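PDB 1FX2: receptor-type adenylate cyclase GRESAG 4.1 from Trypanosoma brucei, which catalyses, through its class III catalytic domain, the magnesium-dependent conversion of ATP to cyclic AMP and diphosphate, and may serve as a receptor for an unknown ligand. Local coordinates for residues K53-K58 / Y154-R159; V13-T18 / G141-R146; A5-T10 / A67-F72; R43-L48 / Q79-C84. All coordinates share one frame; numbering follows the deposited sequence.

Interaction 1 of 4, residues K53-K58 / Y154-R159; sequences KCYEVK and YDYYGR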
loop_
_atom_site.group_PDB
_atom_site.type_symbol
_atom_site.label_atom_id
_atom_site.label_comp_id
_atom_site.label_asym_id
_atom_site.label_seq_id
_atom_site.Cartn_x
_atom_site.Cartn_y
_atom_site.Cartn_z
ATOM N N LYS A 53 9.709 -13.782 -20.965
ATOM C CA LYS A 53 10.095 -12.759 -21.977
ATOM C C LYS A 53 10.570 -11.468 -21.382
ATOM O O LYS A 53 10.279 -10.373 -21.875
ATOM C CB LYS A 53 8.920 -12.490 -22.963
ATOM C CG LYS A 53 8.506 -13.827 -23.632
ATOM C CD LYS A 53 7.352 -13.634 -24.615
ATOM C CE LYS A 53 7.121 -14.904 -25.442
ATOM N NZ LYS A 53 5.944 -15.658 -24.945
ATOM N N CYS A 54 11.224 -11.600 -20.215
ATOM C CA CYS A 54 11.841 -10.444 -19.553
ATOM C C CYS A 54 13.281 -10.254 -20.030
ATOM O O CYS A 54 13.769 -11.056 -20.909
ATOM C CB CYS A 54 11.773 -10.659 -18.003
ATOM S SG CYS A 54 10.127 -10.614 -17.312
ATOM N N TYR A 55 14.013 -9.317 -19.444
ATOM C CA TYR A 55 15.344 -9.005 -19.914
ATOM C C TYR A 55 16.282 -8.898 -18.735
ATOM O O TYR A 55 16.055 -8.133 -17.797
ATOM C CB TYR A 55 15.275 -7.617 -20.621
ATOM C CG TYR A 55 16.590 -7.102 -21.153
ATOM C CD1 TYR A 55 17.170 -7.691 -22.262
ATOM C CD2 TYR A 55 17.222 -6.027 -20.549
ATOM C CE1 TYR A 55 18.363 -7.189 -22.788
ATOM C CE2 TYR A 55 18.447 -5.518 -21.052
ATOM C CZ TYR A 55 18.984 -6.125 -22.179
ATOM O OH TYR A 55 20.174 -5.619 -22.669
ATOM N N GLU A 56 17.369 -9.659 -18.788
ATOM C CA GLU A 56 18.352 -9.558 -17.730
ATOM C C GLU A 56 19.155 -8.303 -17.958
ATOM O O GLU A 56 19.937 -8.246 -18.962
ATOM C CB GLU A 56 19.267 -10.811 -17.746
ATOM C CG GLU A 56 20.320 -10.833 -16.601
ATOM C CD GLU A 56 21.132 -12.125 -16.620
ATOM O OE1 GLU A 56 20.613 -13.151 -17.058
ATOM O OE2 GLU A 56 22.310 -11.978 -16.223
ATOM N N VAL A 57 19.128 -7.336 -17.026
ATOM C CA VAL A 57 19.898 -6.106 -17.200
ATOM C C VAL A 57 21.320 -6.407 -16.772
ATOM O O VAL A 57 22.291 -6.077 -17.510
ATOM C CB VAL A 57 19.300 -4.971 -16.347
ATOM C CG1 VAL A 57 20.136 -3.687 -16.519
ATOM C CG2 VAL A 57 17.813 -4.820 -16.714
ATOM N N LYS A 58 21.483 -6.897 -15.518
ATOM C CA LYS A 58 22.801 -7.270 -15.041
ATOM C C LYS A 58 22.718 -8.128 -13.797
ATOM O O LYS A 58 21.672 -8.221 -13.172
ATOM C CB LYS A 58 23.594 -6.047 -14.706
ATOM C CG LYS A 58 23.013 -5.078 -13.708
ATOM C CD LYS A 58 23.051 -3.694 -14.302
ATOM C CE LYS A 58 23.581 -2.645 -13.349
ATOM N NZ LYS A 58 23.982 -1.424 -14.123
ATOM N N TYR A 154 20.982 -2.931 -22.719
ATOM C CA TYR A 154 20.302 -1.782 -22.187
ATOM C C TYR A 154 20.328 -1.691 -20.667
ATOM O O TYR A 154 20.400 -2.687 -20.008
ATOM C CB TYR A 154 18.816 -1.753 -22.595
ATOM C CG TYR A 154 18.619 -1.460 -24.047
ATOM C CD1 TYR A 154 18.794 -2.468 -24.989
ATOM C CD2 TYR A 154 18.254 -0.188 -24.444
ATOM C CE1 TYR A 154 18.617 -2.203 -26.352
ATOM C CE2 TYR A 154 18.076 0.087 -25.809
ATOM C CZ TYR A 154 18.264 -0.941 -26.722
ATOM O OH TYR A 154 18.075 -0.700 -28.069
ATOM N N ASP A 155 20.351 -0.487 -20.157
ATOM C CA ASP A 155 20.342 -0.211 -18.730
ATOM C C ASP A 155 19.334 0.856 -18.387
ATOM O O ASP A 155 18.851 1.619 -19.257
ATOM C CB ASP A 155 21.725 0.183 -18.235
ATOM C CG ASP A 155 22.001 -0.293 -16.759
ATOM O OD1 ASP A 155 21.074 -0.508 -15.886
ATOM O OD2 ASP A 155 23.212 -0.432 -16.478
ATOM N N TYR A 156 19.036 0.947 -17.098
ATOM C CA TYR A 156 17.987 1.813 -16.605
ATOM C C TYR A 156 18.425 2.590 -15.441
ATOM O O TYR A 156 18.942 1.997 -14.506
ATOM C CB TYR A 156 16.734 0.936 -16.279
ATOM C CG TYR A 156 16.337 0.058 -17.464
ATOM C CD1 TYR A 156 16.991 -1.166 -17.767
ATOM C CD2 TYR A 156 15.407 0.508 -18.389
ATOM C CE1 TYR A 156 16.756 -1.873 -18.920
ATOM C CE2 TYR A 156 15.135 -0.185 -19.527
ATOM C CZ TYR A 156 15.818 -1.397 -19.843
ATOM O OH TYR A 156 15.635 -2.058 -20.998
ATOM N N TYR A 157 18.132 3.894 -15.466
ATOM C CA TYR A 157 18.576 4.830 -14.449
ATOM C C TYR A 157 17.521 5.696 -13.845
ATOM O O TYR A 157 16.481 5.962 -14.423
ATOM C CB TYR A 157 19.633 5.783 -15.092
ATOM C CG TYR A 157 20.807 5.024 -15.654
ATOM C CD1 TYR A 157 20.899 4.715 -17.004
ATOM C CD2 TYR A 157 21.835 4.600 -14.806
ATOM C CE1 TYR A 157 22.010 3.998 -17.507
ATOM C CE2 TYR A 157 22.945 3.898 -15.293
ATOM C CZ TYR A 157 23.023 3.614 -16.632
ATOM O OH TYR A 157 24.163 3.005 -17.107
ATOM N N GLY A 158 17.860 6.254 -12.684
ATOM C CA GLY A 158 16.931 7.154 -12.089
ATOM C C GLY A 158 16.164 6.675 -10.884
ATOM O O GLY A 158 16.528 5.719 -10.232
ATOM N N ARG A 159 15.108 7.402 -10.612
ATOM C CA ARG A 159 14.275 7.126 -9.493
ATOM C C ARG A 159 13.628 5.760 -9.535
ATOM O O ARG A 159 13.464 5.148 -8.492
ATOM C CB ARG A 159 13.158 8.180 -9.347
ATOM C CG ARG A 159 13.739 9.563 -8.906
ATOM C CD ARG A 159 12.664 10.683 -8.708
ATOM N NE ARG A 159 11.805 10.454 -7.527
ATOM C CZ ARG A 159 11.220 11.409 -6.788
ATOM N NH1 ARG A 159 11.387 12.696 -7.091
ATOM N NH2 ARG A 159 10.456 11.078 -5.746
HETATM O O HOH W 1 22.330 -4.667 -19.810
HETATM O O HOH W 2 21.450 0.637 -13.388
#

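Interaction 2 of 4, residues V13-T18 / G141-R146; sequences VTLIFT and GLCDIR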
loop_
_atom_site.group_PDB
_atom_site.type_symbol
_atom_site.label_atom_id
_atom_site.label_comp_id
_atom_site.label_asym_id
_atom_site.label_seq_id
_atom_site.Cartn_x
_atom_site.Cartn_y
_atom_site.Cartn_z
ATOM N N VAL A 13 8.571 0.999 -17.154
ATOM C CA VAL A 13 9.382 -0.214 -17.092
ATOM C C VAL A 13 9.102 -0.851 -15.733
ATOM O O VAL A 13 9.033 -0.190 -14.739
ATOM C CB VAL A 13 10.872 0.108 -17.173
ATOM C CG1 VAL A 13 11.647 -1.190 -17.151
ATOM C CG2 VAL A 13 11.209 0.872 -18.531
ATOM N N THR A 14 8.951 -2.168 -15.748
ATOM C CA THR A 14 8.813 -2.906 -14.466
ATOM C C THR A 14 10.179 -3.505 -14.162
ATOM O O THR A 14 10.770 -4.152 -15.056
ATOM C CB THR A 14 7.771 -3.949 -14.497
ATOM O OG1 THR A 14 6.503 -3.309 -14.713
ATOM C CG2 THR A 14 7.653 -4.657 -13.165
ATOM N N LEU A 15 10.761 -3.129 -13.005
ATOM C CA LEU A 15 12.076 -3.680 -12.599
ATOM C C LEU A 15 11.913 -4.608 -11.429
ATOM O O LEU A 15 11.126 -4.370 -10.531
ATOM C CB LEU A 15 13.049 -2.590 -12.198
ATOM C CG LEU A 15 13.339 -1.613 -13.353
ATOM C CD1 LEU A 15 14.133 -0.395 -12.839
ATOM C CD2 LEU A 15 14.089 -2.364 -14.493
ATOM N N ILE A 16 12.683 -5.696 -11.504
ATOM C CA ILE A 16 12.697 -6.721 -10.424
ATOM C C ILE A 16 14.140 -6.818 -9.978
ATOM O O ILE A 16 15.076 -6.934 -10.774
ATOM C CB ILE A 16 12.404 -8.073 -10.986
ATOM C CG1 ILE A 16 11.062 -8.105 -11.776
ATOM C CG2 ILE A 16 12.270 -9.070 -9.835
ATOM C CD1 ILE A 16 10.897 -9.443 -12.528
ATOM N N PHE A 17 14.374 -6.693 -8.668
ATOM C CA PHE A 17 15.683 -6.944 -8.067
ATOM C C PHE A 17 15.548 -8.120 -7.153
ATOM O O PHE A 17 14.526 -8.323 -6.501
ATOM C CB PHE A 17 16.180 -5.717 -7.213
ATOM C CG PHE A 17 16.691 -4.605 -8.052
ATOM C CD1 PHE A 17 15.821 -3.704 -8.646
ATOM C CD2 PHE A 17 18.043 -4.490 -8.290
ATOM C CE1 PHE A 17 16.287 -2.665 -9.486
ATOM C CE2 PHE A 17 18.512 -3.425 -9.138
ATOM C CZ PHE A 17 17.607 -2.511 -9.728
ATOM N N THR A 18 16.591 -8.961 -7.139
ATOM C CA THR A 18 16.600 -10.160 -6.295
ATOM C C THR A 18 17.938 -10.258 -5.603
ATOM O O THR A 18 18.999 -9.832 -6.114
ATOM C CB THR A 18 16.376 -11.471 -7.077
ATOM O OG1 THR A 18 17.567 -11.809 -7.808
ATOM C CG2 THR A 18 15.157 -11.392 -8.057
ATOM N N GLY A 141 7.796 2.056 -13.260
ATOM C CA GLY A 141 7.815 3.537 -13.445
ATOM C C GLY A 141 8.599 3.910 -14.684
ATOM O O GLY A 141 9.249 3.113 -15.294
ATOM N N LEU A 142 8.527 5.221 -15.014
ATOM C CA LEU A 142 9.281 5.730 -16.137
ATOM C C LEU A 142 10.770 5.718 -15.809
ATOM O O LEU A 142 11.143 6.017 -14.685
ATOM C CB LEU A 142 8.796 7.151 -16.482
ATOM C CG LEU A 142 7.380 7.176 -17.027
ATOM C CD1 LEU A 142 6.882 8.600 -17.054
ATOM C CD2 LEU A 142 7.190 6.536 -18.360
ATOM N N CYS A 143 11.598 5.302 -16.765
ATOM C CA CYS A 143 13.019 5.205 -16.548
ATOM C C CYS A 143 13.783 6.008 -17.579
ATOM O O CYS A 143 13.262 6.331 -18.648
ATOM C CB CYS A 143 13.507 3.783 -16.769
ATOM S SG CYS A 143 12.983 2.619 -15.510
ATOM N N ASP A 144 15.008 6.327 -17.204
ATOM C CA ASP A 144 15.999 6.935 -18.125
ATOM C C ASP A 144 16.688 5.677 -18.680
ATOM O O ASP A 144 17.312 4.874 -17.953
ATOM C CB ASP A 144 16.925 7.831 -17.300
ATOM C CG ASP A 144 18.236 8.167 -18.014
ATOM O OD1 ASP A 144 18.429 7.760 -19.170
ATOM O OD2 ASP A 144 19.050 8.862 -17.380
ATOM N N ILE A 145 16.425 5.403 -19.950
ATOM C CA ILE A 145 16.878 4.242 -20.634
ATOM C C ILE A 145 18.099 4.571 -21.503
ATOM O O ILE A 145 18.034 5.543 -22.268
ATOM C CB ILE A 145 15.767 3.729 -21.534
ATOM C CG1 ILE A 145 14.462 3.520 -20.729
ATOM C CG2 ILE A 145 16.246 2.477 -22.220
ATOM C CD1 ILE A 145 13.247 2.803 -21.554
ATOM N N ARG A 146 19.134 3.727 -21.457
ATOM C CA ARG A 146 20.374 3.892 -22.227
ATOM C C ARG A 146 20.870 2.616 -22.828
ATOM O O ARG A 146 20.721 1.541 -22.252
ATOM C CB ARG A 146 21.467 4.423 -21.323
ATOM C CG ARG A 146 21.069 5.676 -20.672
ATOM C CD ARG A 146 22.177 6.283 -19.854
ATOM N NE ARG A 146 21.773 7.605 -19.371
ATOM C CZ ARG A 146 22.195 8.167 -18.238
ATOM N NH1 ARG A 146 23.046 7.544 -17.422
ATOM N NH2 ARG A 146 21.758 9.371 -17.929
#

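Interaction 3 of 4, residues A5-T10 / A67-F72; sequences APKEPT and ASKSPF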
loop_
_atom_site.group_PDB
_atom_site.type_symbol
_atom_site.label_atom_id
_atom_site.label_comp_id
_atom_site.label_asym_id
_atom_site.label_seq_id
_atom_site.Cartn_x
_atom_site.Cartn_y
_atom_site.Cartn_z
ATOM N N ALA A 5 14.221 -6.181 -24.162
ATOM C CA ALA A 5 14.532 -5.008 -23.351
ATOM C C ALA A 5 13.553 -3.872 -23.542
ATOM O O ALA A 5 13.230 -3.523 -24.685
ATOM C CB ALA A 5 15.933 -4.464 -23.672
ATOM N N PRO A 6 12.983 -3.353 -22.448
ATOM C CA PRO A 6 12.064 -2.185 -22.553
ATOM C C PRO A 6 12.939 -1.049 -23.154
ATOM O O PRO A 6 14.084 -0.764 -22.677
ATOM C CB PRO A 6 11.749 -1.859 -21.093
ATOM C CG PRO A 6 11.736 -3.275 -20.481
ATOM C CD PRO A 6 12.977 -3.947 -21.070
ATOM N N LYS A 7 12.467 -0.445 -24.275
ATOM C CA LYS A 7 13.252 0.620 -24.923
ATOM C C LYS A 7 12.541 1.927 -25.142
ATOM O O LYS A 7 13.162 2.910 -25.505
ATOM C CB LYS A 7 13.704 0.147 -26.317
ATOM C CG LYS A 7 14.444 -1.128 -26.320
ATOM C CD LYS A 7 14.522 -1.610 -27.810
ATOM C CE LYS A 7 15.087 -2.959 -27.748
ATOM N NZ LYS A 7 13.971 -3.849 -27.286
ATOM N N GLU A 8 11.220 1.930 -24.977
ATOM C CA GLU A 8 10.448 3.170 -25.269
ATOM C C GLU A 8 10.396 3.999 -24.003
ATOM O O GLU A 8 9.796 3.579 -23.009
ATOM C CB GLU A 8 9.074 2.748 -25.755
ATOM C CG GLU A 8 8.067 3.948 -25.845
ATOM C CD GLU A 8 8.641 5.182 -26.578
ATOM O OE1 GLU A 8 9.276 5.022 -27.633
ATOM O OE2 GLU A 8 8.461 6.275 -26.027
ATOM N N PRO A 9 10.969 5.224 -23.979
ATOM C CA PRO A 9 10.986 6.050 -22.769
ATOM C C PRO A 9 9.649 6.406 -22.163
ATOM O O PRO A 9 9.569 6.667 -20.961
ATOM C CB PRO A 9 11.817 7.299 -23.166
ATOM C CG PRO A 9 11.798 7.285 -24.594
ATOM C CD PRO A 9 11.700 5.870 -25.129
ATOM N N THR A 10 8.614 6.465 -23.027
ATOM C CA THR A 10 7.311 6.863 -22.495
ATOM C C THR A 10 6.485 5.729 -21.973
ATOM O O THR A 10 5.354 5.948 -21.538
ATOM C CB THR A 10 6.510 7.651 -23.558
ATOM O OG1 THR A 10 6.231 6.787 -24.654
ATOM C CG2 THR A 10 7.324 8.855 -24.058
ATOM N N ALA A 67 14.440 -6.469 -16.196
ATOM C CA ALA A 67 13.438 -5.486 -16.667
ATOM C C ALA A 67 12.357 -6.206 -17.455
ATOM O O ALA A 67 12.586 -7.235 -18.065
ATOM C CB ALA A 67 14.119 -4.412 -17.575
ATOM N N SER A 68 11.156 -5.665 -17.433
ATOM C CA SER A 68 10.053 -6.309 -18.184
ATOM C C SER A 68 9.164 -5.210 -18.822
ATOM O O SER A 68 8.901 -4.196 -18.194
ATOM C CB SER A 68 9.148 -7.057 -17.211
ATOM O OG SER A 68 8.071 -7.649 -17.922
ATOM N N LYS A 69 8.785 -5.439 -20.078
ATOM C CA LYS A 69 7.797 -4.532 -20.747
ATOM C C LYS A 69 6.405 -4.739 -20.194
ATOM O O LYS A 69 5.555 -3.897 -20.339
ATOM C CB LYS A 69 7.771 -4.879 -22.239
ATOM C CG LYS A 69 8.993 -4.532 -22.929
ATOM C CD LYS A 69 8.832 -5.008 -24.416
ATOM C CE LYS A 69 10.093 -4.785 -25.168
ATOM N NZ LYS A 69 9.896 -5.118 -26.624
ATOM N N SER A 70 6.182 -5.818 -19.434
ATOM C CA SER A 70 4.871 -6.174 -18.899
ATOM C C SER A 70 4.913 -6.265 -17.375
ATOM O O SER A 70 5.660 -7.066 -16.839
ATOM C CB SER A 70 4.494 -7.596 -19.435
ATOM O OG SER A 70 3.441 -8.149 -18.700
ATOM N N PRO A 71 4.078 -5.567 -16.671
ATOM C CA PRO A 71 4.085 -5.669 -15.216
ATOM C C PRO A 71 3.639 -7.070 -14.790
ATOM O O PRO A 71 4.214 -7.654 -13.858
ATOM C CB PRO A 71 3.067 -4.615 -14.784
ATOM C CG PRO A 71 3.078 -3.623 -15.918
ATOM C CD PRO A 71 3.219 -4.432 -17.133
ATOM N N PHE A 72 2.643 -7.678 -15.456
ATOM C CA PHE A 72 2.147 -9.006 -15.010
ATOM C C PHE A 72 3.232 -10.073 -15.264
ATOM O O PHE A 72 3.376 -10.978 -14.422
ATOM C CB PHE A 72 0.819 -9.394 -15.726
ATOM C CG PHE A 72 0.125 -10.602 -15.140
ATOM C CD1 PHE A 72 -0.248 -10.609 -13.817
ATOM C CD2 PHE A 72 -0.161 -11.699 -15.941
ATOM C CE1 PHE A 72 -0.939 -11.738 -13.302
ATOM C CE2 PHE A 72 -0.849 -12.802 -15.401
ATOM C CZ PHE A 72 -1.205 -12.770 -14.131
HETATM O O HOH W 3 11.552 -3.628 -28.636
#

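Interaction 4 of 4, residues R43-L48 / Q79-C84; sequences RMVRSL and QELQLC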
loop_
_atom_site.group_PDB
_atom_site.type_symbol
_atom_site.label_atom_id
_atom_site.label_comp_id
_atom_site.label_asym_id
_atom_site.label_seq_id
_atom_site.Cartn_x
_atom_site.Cartn_y
_atom_site.Cartn_z
ATOM N N ARG A 43 20.713 -20.570 -12.927
ATOM C CA ARG A 43 20.060 -21.279 -14.009
ATOM C C ARG A 43 18.536 -21.187 -13.909
ATOM O O ARG A 43 17.839 -20.988 -14.898
ATOM C CB ARG A 43 20.510 -22.744 -13.973
ATOM C CG ARG A 43 21.904 -22.943 -14.399
ATOM C CD ARG A 43 22.078 -24.454 -14.629
ATOM N NE ARG A 43 21.886 -25.253 -13.402
ATOM C CZ ARG A 43 22.875 -25.511 -12.539
ATOM N NH1 ARG A 43 24.104 -25.017 -12.764
ATOM N NH2 ARG A 43 22.676 -26.382 -11.563
ATOM N N MET A 44 17.986 -21.328 -12.672
ATOM C CA MET A 44 16.522 -21.234 -12.504
ATOM C C MET A 44 16.028 -19.812 -12.809
ATOM O O MET A 44 15.017 -19.669 -13.497
ATOM C CB MET A 44 16.110 -21.669 -11.121
ATOM C CG MET A 44 16.296 -23.189 -10.923
ATOM S SD MET A 44 15.554 -23.769 -9.370
ATOM C CE MET A 44 16.865 -23.151 -8.201
ATOM N N VAL A 45 16.722 -18.797 -12.285
ATOM C CA VAL A 45 16.261 -17.404 -12.565
ATOM C C VAL A 45 16.308 -17.156 -14.087
ATOM O O VAL A 45 15.369 -16.607 -14.631
ATOM C CB VAL A 45 17.114 -16.366 -11.741
ATOM C CG1 VAL A 45 16.718 -14.976 -12.177
ATOM C CG2 VAL A 45 16.874 -16.580 -10.202
ATOM N N ARG A 46 17.392 -17.579 -14.757
ATOM C CA ARG A 46 17.510 -17.304 -16.178
ATOM C C ARG A 46 16.516 -18.067 -16.968
ATOM O O ARG A 46 15.991 -17.498 -17.976
ATOM C CB ARG A 46 18.929 -17.502 -16.623
ATOM C CG ARG A 46 19.832 -16.439 -16.106
ATOM C CD ARG A 46 21.311 -16.648 -16.415
ATOM N NE ARG A 46 22.045 -15.486 -16.075
ATOM C CZ ARG A 46 23.288 -15.472 -15.668
ATOM N NH1 ARG A 46 23.980 -16.635 -15.467
ATOM N NH2 ARG A 46 23.891 -14.335 -15.677
ATOM N N SER A 47 16.147 -19.277 -16.550
ATOM C CA SER A 47 15.100 -20.009 -17.233
ATOM C C SER A 47 13.788 -19.228 -17.177
ATOM O O SER A 47 13.003 -19.184 -18.182
ATOM C CB SER A 47 14.907 -21.355 -16.571
ATOM O OG SER A 47 13.872 -22.040 -17.168
ATOM N N LEU A 48 13.493 -18.651 -16.003
ATOM C CA LEU A 48 12.289 -17.856 -15.858
ATOM C C LEU A 48 12.334 -16.557 -16.656
ATOM O O LEU A 48 11.247 -16.107 -17.139
ATOM C CB LEU A 48 12.061 -17.570 -14.337
ATOM C CG LEU A 48 11.799 -18.867 -13.586
ATOM C CD1 LEU A 48 11.650 -18.514 -12.099
ATOM C CD2 LEU A 48 10.532 -19.611 -14.097
ATOM N N GLN A 79 6.678 -14.821 -8.699
ATOM C CA GLN A 79 5.945 -15.899 -8.084
ATOM C C GLN A 79 6.595 -17.247 -8.442
ATOM O O GLN A 79 6.790 -18.116 -7.546
ATOM C CB GLN A 79 4.511 -15.785 -8.515
ATOM C CG GLN A 79 3.614 -16.870 -8.059
ATOM C CD GLN A 79 2.171 -16.349 -8.136
ATOM O OE1 GLN A 79 1.667 -15.768 -7.179
ATOM N NE2 GLN A 79 1.573 -16.463 -9.295
ATOM N N GLU A 80 6.948 -17.459 -9.719
ATOM C CA GLU A 80 7.570 -18.750 -10.125
ATOM C C GLU A 80 8.977 -18.949 -9.621
ATOM O O GLU A 80 9.518 -20.065 -9.466
ATOM C CB GLU A 80 7.536 -18.928 -11.675
ATOM C CG GLU A 80 6.155 -19.146 -12.206
ATOM C CD GLU A 80 5.392 -20.284 -11.559
ATOM O OE1 GLU A 80 6.025 -21.336 -11.259
ATOM O OE2 GLU A 80 4.152 -20.182 -11.353
ATOM N N LEU A 81 9.599 -17.855 -9.299
ATOM C CA LEU A 81 10.959 -17.937 -8.756
ATOM C C LEU A 81 10.750 -18.535 -7.330
ATOM O O LEU A 81 11.419 -19.540 -6.983
ATOM C CB LEU A 81 11.563 -16.533 -8.667
ATOM C CG LEU A 81 13.036 -16.498 -8.197
ATOM C CD1 LEU A 81 13.657 -15.119 -8.546
ATOM C CD2 LEU A 81 13.159 -16.585 -6.650
ATOM N N GLN A 82 9.853 -18.024 -6.513
ATOM C CA GLN A 82 9.695 -18.570 -5.179
ATOM C C GLN A 82 9.279 -20.029 -5.213
ATOM O O GLN A 82 9.814 -20.847 -4.442
ATOM C CB GLN A 82 8.681 -17.754 -4.375
ATOM C CG GLN A 82 9.102 -16.234 -4.162
ATOM C CD GLN A 82 10.345 -16.124 -3.279
ATOM O OE1 GLN A 82 10.718 -17.099 -2.594
ATOM N NE2 GLN A 82 11.062 -15.042 -3.420
ATOM N N LEU A 83 8.324 -20.368 -6.113
ATOM C CA LEU A 83 7.848 -21.741 -6.224
ATOM C C LEU A 83 8.921 -22.705 -6.771
ATOM O O LEU A 83 9.138 -23.753 -6.147
ATOM C CB LEU A 83 6.588 -21.789 -7.078
ATOM C CG LEU A 83 5.431 -21.016 -6.424
ATOM C CD1 LEU A 83 4.352 -20.750 -7.520
ATOM C CD2 LEU A 83 4.789 -21.852 -5.302
ATOM N N CYS A 84 9.637 -22.405 -7.841
ATOM C CA CYS A 84 10.607 -23.402 -8.261
ATOM C C CYS A 84 11.794 -23.516 -7.321
ATOM O O CYS A 84 12.498 -24.570 -7.266
ATOM C CB CYS A 84 11.064 -23.225 -9.679
ATOM S SG CYS A 84 11.915 -21.766 -9.967
#

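Interaction 1 of 4, residues K53-K58 / Y154-R159
Val-57 sets one methyl, CG2, against the ring of Tyr-156, which it approaches obliquely at 3.8 Å from CE1. Beside it stands the ring of Tyr-55, its CG anti to the backbone N (chi1 179°); this ring brings CD2 to the edge of the Tyr-156 ring and touches CB of Tyr-154 with CE2 at 4.1 Å. The other methyl of Val-57, CG1, marks the change to polar surroundings, 3.4 Å from Asp-155 OD1. These side chains join strand 55-60, an outer strand of the main cyclase sheet within this chain, to the small antiparallel pair 144-147 and 154-157. The axes of the segments 55-58 and 154-157 cross at -68°, and side chains, not a backbone ladder, make the junction. Val-57 and Lys-58 form a classic beta bulge across from Met-65. Tyr-154 N donates to Tyr-55 OH at 2.8 Å, nearly straight at 166°; that hydroxyl also bonds Asn-2, whereas Tyr-156 OH bonds Pro-6 O. At the polar edge the bent chain of Lys-58 puts NZ on the syn side of Asp-155 OD2, a salt bridge of 2.7 Å. Asp-155 OD1 is held on its anti side by Tyr-156 N at 2.8 Å and accepts from a water.

Interaction 2 of 4, residues V13-T18 / G141-R146
Val-13 and Gly-141 meet through their flat peptide groups, each carbonyl taking the other residue's N-H. Val-13 N stands above the carbonyl plane of Gly-141, 45° out of it, and donates to Gly-141 O at 2.9 Å. The return bond, from Gly-141 N to Val-13 O at 3.0 Å, lies nearer its carbonyl plane, tilted by 25°. Past this pair the thiol of Cys-143 folds back: SG is anti to its own carbonyl carbon (chi1 -70°) and lies against the side chain of Val-13, 3.7 Å from CB. The same sulphur reaches the tip of Leu-15, with SG and CD1 4.2 Å apart. Ile-145 adds the end of its chain, CD1 touching Val-13 CG2 at 4.1 Å. Pro-161 and Thr-160, at the start of helix 159-169, pack on Leu-15 and Cys-143 respectively. Val-13 and Gly-141 are an antiparallel hydrogen-bonded pair joining the start of strand 13-20 to the end of strand 134-141, neighbours within the ferredoxin-like beta-alpha-beta-beta-alpha-beta core of class III cyclases.

Interaction 3 of 4, residues A5-T10 / A67-F72
Lys-69 leaves its backbone with CG anti to the carbonyl carbon (chi1 -68°) and then runs fully extended, a course that carries it alongside Pro-6 as far as the carbonyl of Ala-5. Lys-69 CG lies 3.9 Å from Pro-6 CG, and further along CE rests 3.4 Å from Ala-5 O. The proline ring does the apolar work: CG sits on the peptide between Ser-68 and Lys-69, 3.6 Å from Ser-68 C, while CD meets the methyl of Ala-67 at 3.7 Å. The irregular segment leading to strand 13-20 is thereby laid on the end of strand 63-68, where the chain turns into helix 71-87; Ser-70 is the N-cap of that helix, its OG bonded to Ala-73 N. Val-13 packs on both Pro-6 and Ala-67, tying this junction to the neighbouring strand. Lys-7 turns at its last torsion (chi4 76°) and brings NZ back to Ala-5 O, bonding at 2.7 Å in the carbonyl plane and on a lone pair. Its ammonium also holds Asn-2 O, and that of Lys-69 holds Asn-3 O. The two NZ atoms, of Lys-7 and Lys-69, are only 4.3 Å apart, with one water accepting from both. Backbone carbonyls and this water probably offset part of the repulsion of like charges, although such closeness could make one of the two lysines somewhat easier to deprotonate.

Interaction 4 of 4, residues R43-L48 / Q79-C84
The two helices of the ferredoxin-like core, 34-51 and 71-87, pack against each other here through Met-44, Val-45 and Leu-48 on one and Leu-81 and Cys-84 on the other, with Glu-80 at the margin. Leu-48 makes the largest single contribution. Its CG is anti to the carbonyl carbon (chi1 -64°), and the branched tip is pressed onto the facing helix backbone: CD1 stands 3.5 Å from Leu-81 CA, tighter than usual for two carbons, and 3.7 Å from Glu-80 C. The other branch, CD2, touches Glu-80 CB at 3.9 Å, the side chains crossing at about a right angle. The local axes are 10.0 Å apart at closest approach and run at 144° to one another, roughly antiparallel. On the side nearer the strands of the sheet, Val-45 CG2 meets Leu-81 CD1 at 3.9 Å; Val-45 also rests on Phe-64 and Ile-66, and Leu-81 on Val-134. Met-44 extends its chain as far as SD, which comes within 3.8 Å of Cys-84 O. Cys-84 SG is modelled in two conformers, so its approach to Leu-48 CD1 remains tentative. Next to Leu-81, Gln-82 points away from this interface; its backbone O bonds a dithiothreitol, probably from the crystallisation liquor, and its side-chain OE1 and NE2 bond Arg-222 and Val-134 O respectively.

Interactions 1, 2 and 3 gather at one end of the domain, while interaction 4 lies 18 to 20 Å from them, centre to centre. Interaction 3 is a buried contact although it lies farthest of the four from the chain's centre; the others are partly buried, interaction 4 being the most central. Strands 144-147 and 154-157 pair directly, linking interactions 1 and 2; strand 63-68 carries part of interaction 3, and helix 71-87 begins there and supplies interaction 4. Interaction 4 is apolar helix packing, interaction 2 adds sulphur and aliphatic contacts to a backbone pair, and interactions 1 and 3 surround small apolar patches with lysines and water. A Glu-56 to Arg-46 salt bridge connects interactions 1 and 4.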